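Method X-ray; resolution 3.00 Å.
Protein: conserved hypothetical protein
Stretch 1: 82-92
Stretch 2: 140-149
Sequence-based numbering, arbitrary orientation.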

ATOM      1  N   LEU B  82      -0.553  -1.741  -9.635  1.00 23.70           N
ATOM      2  CA  LEU B  82      -1.063  -0.611 -10.400  1.00 24.22           C
ATOM      3  C   LEU B  82      -0.733  -0.693 -11.887  1.00 24.86           C
ATOM      4  O   LEU B  82      -1.621  -0.767 -12.730  1.00 25.11           O
ATOM      5  CB  LEU B  82      -0.469   0.673  -9.835  1.00 18.94           C
ATOM      6  CG  LEU B  82      -1.366   1.874  -9.576  1.00 19.27           C
ATOM      7  CD1 LEU B  82      -0.472   3.064  -9.286  1.00 20.48           C
ATOM      8  CD2 LEU B  82      -2.244   2.145 -10.776  1.00 19.82           C
ATOM      9  N   ALA B  83       0.552  -0.647 -12.210  1.00 22.68           N
ATOM     10  CA  ALA B  83       0.979  -0.729 -13.598  1.00 23.47           C
ATOM     11  C   ALA B  83       2.430  -1.143 -13.629  1.00 23.21           C
ATOM     12  O   ALA B  83       3.099  -1.129 -12.602  1.00 23.68           O
ATOM     13  CB  ALA B  83       0.819   0.614 -14.280  1.00 23.21           C
ATOM     14  N   ILE B  84       2.915  -1.543 -14.794  1.00 18.16           N
ATOM     15  CA  ILE B  84       4.314  -1.905 -14.902  1.00 18.61           C
ATOM     16  C   ILE B  84       4.969  -0.894 -15.861  1.00 19.28           C
ATOM     17  O   ILE B  84       4.356  -0.436 -16.829  1.00 17.30           O
ATOM     18  CB  ILE B  84       4.502  -3.393 -15.345  1.00 16.50           C
ATOM     19  CG1 ILE B  84       5.414  -3.471 -16.551  1.00 15.06           C
ATOM     20  CG2 ILE B  84       3.186  -4.065 -15.579  1.00 15.68           C
ATOM     21  CD1 ILE B  84       6.847  -3.626 -16.149  1.00 14.61           C
ATOM     22  N   ILE B  85       6.209  -0.516 -15.557  1.00 10.23           N
ATOM     23  CA  ILE B  85       6.910   0.478 -16.348  1.00 14.01           C
ATOM     24  C   ILE B  85       8.284   0.042 -16.836  1.00 13.32           C
ATOM     25  O   ILE B  85       8.902  -0.865 -16.280  1.00 13.65           O
ATOM     26  CB  ILE B  85       7.077   1.747 -15.525  1.00  1.28           C
ATOM     27  CG1 ILE B  85       7.965   1.466 -14.314  1.00  5.57           C
ATOM     28  CG2 ILE B  85       5.729   2.199 -15.015  1.00  3.34           C
ATOM     29  CD1 ILE B  85       8.335   2.691 -13.543  1.00 12.24           C
ATOM     30  N   ARG B  86       8.764   0.704 -17.880  1.00 26.84           N
ATOM     31  CA  ARG B  86      10.079   0.391 -18.415  1.00 25.15           C
ATOM     32  C   ARG B  86      10.976   1.621 -18.363  1.00 24.50           C
ATOM     33  O   ARG B  86      10.586   2.707 -18.798  1.00 23.63           O
ATOM     34  CB  ARG B  86       9.985  -0.098 -19.853  1.00 26.24           C
ATOM     35  CG  ARG B  86      11.138  -0.986 -20.185  1.00 26.15           C
ATOM     36  CD  ARG B  86      11.949  -0.493 -21.341  1.00 26.94           C
ATOM     37  NE  ARG B  86      11.413  -0.973 -22.605  1.00 27.27           N
ATOM     38  CZ  ARG B  86      10.449  -0.357 -23.265  1.00 27.89           C
ATOM     39  NH1 ARG B  86       9.938   0.755 -22.761  1.00 27.92           N
ATOM     40  NH2 ARG B  86      10.011  -0.843 -24.414  1.00 30.01           N
ATOM     41  N   THR B  87      12.179   1.448 -17.830  1.00 11.98           N
ATOM     42  CA  THR B  87      13.125   2.550 -17.719  1.00  9.62           C
ATOM     43  C   THR B  87      13.891   2.724 -19.026  1.00  9.49           C
ATOM     44  O   THR B  87      14.540   1.797 -19.497  1.00  6.24           O
ATOM     45  CB  THR B  87      14.128   2.295 -16.569  1.00 19.33           C
ATOM     46  OG1 THR B  87      13.410   2.023 -15.354  1.00 20.67           O
ATOM     47  CG2 THR B  87      15.004   3.505 -16.358  1.00 18.97           C
ATOM     48  N   THR B  88      13.803   3.913 -19.615  1.00 15.50           N
ATOM     49  CA  THR B  88      14.492   4.200 -20.869  1.00 14.82           C
ATOM     50  C   THR B  88      15.744   5.016 -20.599  1.00 16.68           C
ATOM     51  O   THR B  88      16.542   5.252 -21.504  1.00 14.64           O
ATOM     52  CB  THR B  88      13.607   5.023 -21.836  1.00 15.91           C
ATOM     53  OG1 THR B  88      13.127   6.196 -21.168  1.00 13.63           O
ATOM     54  CG2 THR B  88      12.417   4.222 -22.306  1.00 13.77           C
ATOM     55  N   LYS B  89      15.928   5.435 -19.350  1.00 15.17           N
ATOM     56  CA  LYS B  89      17.080   6.264 -19.004  1.00 15.39           C
ATOM     57  C   LYS B  89      17.393   6.261 -17.510  1.00 15.51           C
ATOM     58  O   LYS B  89      16.504   6.340 -16.690  1.00 17.03           O
ATOM     59  CB  LYS B  89      16.785   7.688 -19.482  1.00 37.61           C
ATOM     60  CG  LYS B  89      17.854   8.735 -19.251  1.00 40.86           C
ATOM     61  CD  LYS B  89      17.354  10.078 -19.771  1.00 42.20           C
ATOM     62  CE  LYS B  89      18.325  11.179 -19.467  1.00 42.07           C
ATOM     63  NZ  LYS B  89      18.647  11.205 -18.017  1.00 44.35           N
ATOM     64  N   VAL B  90      18.664   6.152 -17.161  1.00 18.81           N
ATOM     65  CA  VAL B  90      19.081   6.181 -15.760  1.00 14.10           C
ATOM     66  C   VAL B  90      20.167   7.245 -15.682  1.00 15.38           C
ATOM     67  O   VAL B  90      21.127   7.226 -16.460  1.00 12.56           O
ATOM     68  CB  VAL B  90      19.686   4.823 -15.289  1.00 13.45           C
ATOM     69  CG1 VAL B  90      20.187   4.941 -13.851  1.00  8.32           C
ATOM     70  CG2 VAL B  90      18.644   3.720 -15.396  1.00 10.08           C
ATOM     71  N   GLU B  91      20.024   8.176 -14.752  1.00 13.25           N
ATOM     72  CA  GLU B  91      21.014   9.226 -14.637  1.00 13.64           C
ATOM     73  C   GLU B  91      21.287   9.652 -13.212  1.00 12.98           C
ATOM     74  O   GLU B  91      20.373   9.776 -12.404  1.00 12.70           O
ATOM     75  CB  GLU B  91      20.578  10.435 -15.464  1.00 16.47           C
ATOM     76  CG  GLU B  91      21.428  11.664 -15.260  1.00 16.05           C
ATOM     77  CD  GLU B  91      21.072  12.752 -16.234  1.00 17.77           C
ATOM     78  OE1 GLU B  91      19.864  12.948 -16.474  1.00 18.90           O
ATOM     79  OE2 GLU B  91      21.995  13.415 -16.756  1.00 19.44           O
ATOM     80  N   ILE B  92      22.564   9.885 -12.922  1.00 14.82           N
ATOM     81  CA  ILE B  92      23.010  10.321 -11.603  1.00 17.35           C
ATOM     82  C   ILE B  92      23.347  11.807 -11.634  1.00 19.30           C
ATOM     83  O   ILE B  92      24.195  12.217 -12.418  1.00 20.87           O
ATOM     84  CB  ILE B  92      24.269   9.555 -11.170  1.00  3.12           C
ATOM     85  CG1 ILE B  92      23.983   8.055 -11.149  1.00  1.69           C
ATOM     86  CG2 ILE B  92      24.721  10.029  -9.810  1.00  1.09           C
ATOM     87  CD1 ILE B  92      25.164   7.243 -10.754  1.00  1.00           C
TER
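Stretch 2, residues 140-149: LLVCQSFEVV

Residues 140-149 form one continuous extended strand that runs antiparallel to residues 82-92. The partner is less regular: its chain turns a corner at Thr88, so that two strand segments, before and after this residue, pair in succession with the same neighbour. The N-to-C direction of the first segment makes an angle of 141° with strand 140-149, and that of residues 89-92 an angle of 164°; the axes approach to 4.4 Å and 4.6 Å, respectively.

In the first segment Ile85 lies opposite Val148 (CA to CA 4.4 Å) and Thr87 opposite Phe146 (CA to CA 4.0 Å), both non-hydrogen-bonded pairs. Between them, Arg86 and Glu147 exchange two backbone hydrogen bonds, from Arg86 N to Glu147 O and from Glu147 N to Arg86 O, each 2.9 Å. Val149 N extends the ladder by donating to Ile84 O at 2.8 Å. A beta bulge then shifts the register by one residue, so that Lys89 faces Ser145. Here Ser145 O gathers several donors: Thr88 N at 2.6 Å, Thr88 OG1 at 3.0 Å and, through a weak bond, Lys89 N at 3.1 Å. Regular pairing resumes with Ser145 N to Lys89 O (2.9 Å), followed by Glu91 N to Cys143 O (2.7 Å) and Cys143 N to Glu91 O (2.6 Å). Beyond these, the CA atoms of Ile92 and Val142 lie 4.8 Å apart.

The side chains of Ile85, Thr87, Val90 and Ile92 share one face of the sheet with those of Val148, Phe146, Gln144 and Val142. On this face Ile85, with chi1 p and chi2 t, places CD1 over the Phe146 ring, 3.7 Å from the ring centroid and 25° off its normal, a CH-pi contact. Its other branch packs against Val148, with Ile85 CG2 and Val148 CG2 3.9 Å apart. Farther along, Thr87 OG1 donates a hydrogen bond to Gln144 OE1 at 3.2 Å, linking two polar groups within a buried setting.

The opposite face carries Arg86, Lys89 and Glu91 alongside Glu147, Ser145 and Cys143. Arg86 and Glu147 form a salt bridge, but its modelled separation of 2.3 Å between Arg86 NH1 and Glu147 OE1 is too short to be taken literally. Val149 CG2 lies over one face of the guanidinium, while Ile84 CG1 approaches Val149 CG1 to 3.4 Å. Within the first stretch, Lys89 NZ reaches Glu91 OE1 at 2.6 Å in a salt bridge.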

ATOM      1  N   LEU B 140      23.891  13.216  -4.166  1.00 14.72           N
ATOM      2  CA  LEU B 140      23.663  12.663  -5.488  1.00 13.67           C
ATOM      3  C   LEU B 140      22.317  11.928  -5.560  1.00 13.37           C
ATOM      4  O   LEU B 140      21.940  11.221  -4.629  1.00 12.71           O
ATOM      5  CB  LEU B 140      24.809  11.701  -5.815  1.00  3.78           C
ATOM      6  CG  LEU B 140      26.059  12.146  -6.595  1.00  4.91           C
ATOM      7  CD1 LEU B 140      26.076  13.652  -6.782  1.00  8.00           C
ATOM      8  CD2 LEU B 140      27.312  11.666  -5.880  1.00  3.61           C
ATOM      9  N   LEU B 141      21.598  12.109  -6.666  1.00 13.47           N
ATOM     10  CA  LEU B 141      20.310  11.448  -6.888  1.00 13.84           C
ATOM     11  C   LEU B 141      20.407  10.445  -8.018  1.00 14.30           C
ATOM     12  O   LEU B 141      21.183  10.620  -8.957  1.00 12.75           O
ATOM     13  CB  LEU B 141      19.237  12.446  -7.289  1.00 12.51           C
ATOM     14  CG  LEU B 141      18.613  13.332  -6.236  1.00 13.32           C
ATOM     15  CD1 LEU B 141      17.691  14.317  -6.923  1.00 12.62           C
ATOM     16  CD2 LEU B 141      17.851  12.484  -5.237  1.00 15.36           C
ATOM     17  N   VAL B 142      19.604   9.395  -7.929  1.00 34.39           N
ATOM     18  CA  VAL B 142      19.563   8.385  -8.969  1.00 33.89           C
ATOM     19  C   VAL B 142      18.229   8.602  -9.695  1.00 35.99           C
ATOM     20  O   VAL B 142      17.158   8.263  -9.180  1.00 35.72           O
ATOM     21  CB  VAL B 142      19.633   6.974  -8.367  1.00 21.94           C
ATOM     22  CG1 VAL B 142      19.493   5.937  -9.466  1.00 23.48           C
ATOM     23  CG2 VAL B 142      20.955   6.796  -7.630  1.00 22.04           C
ATOM     24  N   CYS B 143      18.307   9.189 -10.886  1.00 14.52           N
ATOM     25  CA  CYS B 143      17.132   9.503 -11.686  1.00 15.21           C
ATOM     26  C   CYS B 143      16.785   8.492 -12.790  1.00 15.62           C
ATOM     27  O   CYS B 143      17.653   8.052 -13.551  1.00 15.19           O
ATOM     28  CB  CYS B 143      17.312  10.892 -12.300  1.00 30.74           C
ATOM     29  SG  CYS B 143      17.658  12.205 -11.087  1.00 29.27           S
ATOM     30  N   GLN B 144      15.499   8.141 -12.869  1.00 14.23           N
ATOM     31  CA  GLN B 144      14.985   7.200 -13.862  1.00 13.12           C
ATOM     32  C   GLN B 144      13.892   7.801 -14.721  1.00 12.70           C
ATOM     33  O   GLN B 144      12.987   8.459 -14.225  1.00 12.84           O
ATOM     34  CB  GLN B 144      14.394   5.969 -13.194  1.00 15.99           C
ATOM     35  CG  GLN B 144      15.384   5.064 -12.528  1.00 16.01           C
ATOM     36  CD  GLN B 144      14.692   3.942 -11.795  1.00 15.82           C
ATOM     37  OE1 GLN B 144      14.100   3.039 -12.402  1.00 11.88           O
ATOM     38  NE2 GLN B 144      14.746   3.999 -10.474  1.00 16.29           N
ATOM     39  N   SER B 145      13.980   7.565 -16.020  1.00 16.20           N
ATOM     40  CA  SER B 145      12.974   8.039 -16.950  1.00 16.65           C
ATOM     41  C   SER B 145      12.383   6.768 -17.529  1.00 16.44           C
ATOM     42  O   SER B 145      13.079   5.963 -18.147  1.00 16.72           O
ATOM     43  CB  SER B 145      13.615   8.900 -18.017  1.00 21.60           C
ATOM     44  OG  SER B 145      14.157  10.063 -17.415  1.00 27.37           O
ATOM     45  N   PHE B 146      11.091   6.590 -17.296  1.00 16.68           N
ATOM     46  CA  PHE B 146      10.384   5.395 -17.719  1.00 16.54           C
ATOM     47  C   PHE B 146       9.120   5.700 -18.519  1.00 17.74           C
ATOM     48  O   PHE B 146       8.729   6.860 -18.674  1.00 15.24           O
ATOM     49  CB  PHE B 146       9.982   4.599 -16.470  1.00 12.74           C
ATOM     50  CG  PHE B 146       9.215   5.419 -15.464  1.00 11.07           C
ATOM     51  CD1 PHE B 146       9.883   6.186 -14.512  1.00  8.77           C
ATOM     52  CD2 PHE B 146       7.821   5.504 -15.530  1.00 11.59           C
ATOM     53  CE1 PHE B 146       9.184   7.029 -13.644  1.00  7.73           C
ATOM     54  CE2 PHE B 146       7.108   6.348 -14.665  1.00 10.50           C
ATOM     55  CZ  PHE B 146       7.794   7.110 -13.723  1.00 10.41           C
ATOM     56  N   GLU B 147       8.494   4.632 -19.011  1.00 19.11           N
ATOM     57  CA  GLU B 147       7.244   4.721 -19.745  1.00 19.63           C
ATOM     58  C   GLU B 147       6.310   3.630 -19.224  1.00 20.36           C
ATOM     59  O   GLU B 147       6.747   2.511 -18.957  1.00 21.20           O
ATOM     60  CB  GLU B 147       7.469   4.583 -21.260  1.00 16.63           C
ATOM     61  CG  GLU B 147       8.181   3.338 -21.774  1.00 22.53           C
ATOM     62  CD  GLU B 147       8.464   3.439 -23.289  1.00 25.26           C
ATOM     63  OE1 GLU B 147       9.115   2.544 -23.870  1.00 24.64           O
ATOM     64  OE2 GLU B 147       8.027   4.438 -23.908  1.00 27.41           O
ATOM     65  N   VAL B 148       5.038   3.972 -19.022  1.00 25.96           N
ATOM     66  CA  VAL B 148       4.076   2.991 -18.543  1.00 23.87           C
ATOM     67  C   VAL B 148       3.854   2.000 -19.663  1.00 22.07           C
ATOM     68  O   VAL B 148       3.348   2.328 -20.740  1.00 21.14           O
ATOM     69  CB  VAL B 148       2.755   3.641 -18.123  1.00 23.37           C
ATOM     70  CG1 VAL B 148       1.628   2.588 -18.093  1.00 21.23           C
ATOM     71  CG2 VAL B 148       2.932   4.257 -16.741  1.00 23.18           C
ATOM     72  N   VAL B 149       4.241   0.772 -19.370  1.00 15.17           N
ATOM     73  CA  VAL B 149       4.216  -0.321 -20.324  1.00 15.65           C
ATOM     74  C   VAL B 149       3.038  -1.299 -20.157  1.00 13.26           C
ATOM     75  O   VAL B 149       2.821  -2.159 -20.992  1.00 11.33           O
ATOM     76  CB  VAL B 149       5.612  -1.022 -20.224  1.00  3.10           C
ATOM     77  CG1 VAL B 149       5.475  -2.462 -19.801  1.00  3.70           C
ATOM     78  CG2 VAL B 149       6.376  -0.831 -21.505  1.00  1.00           C
TER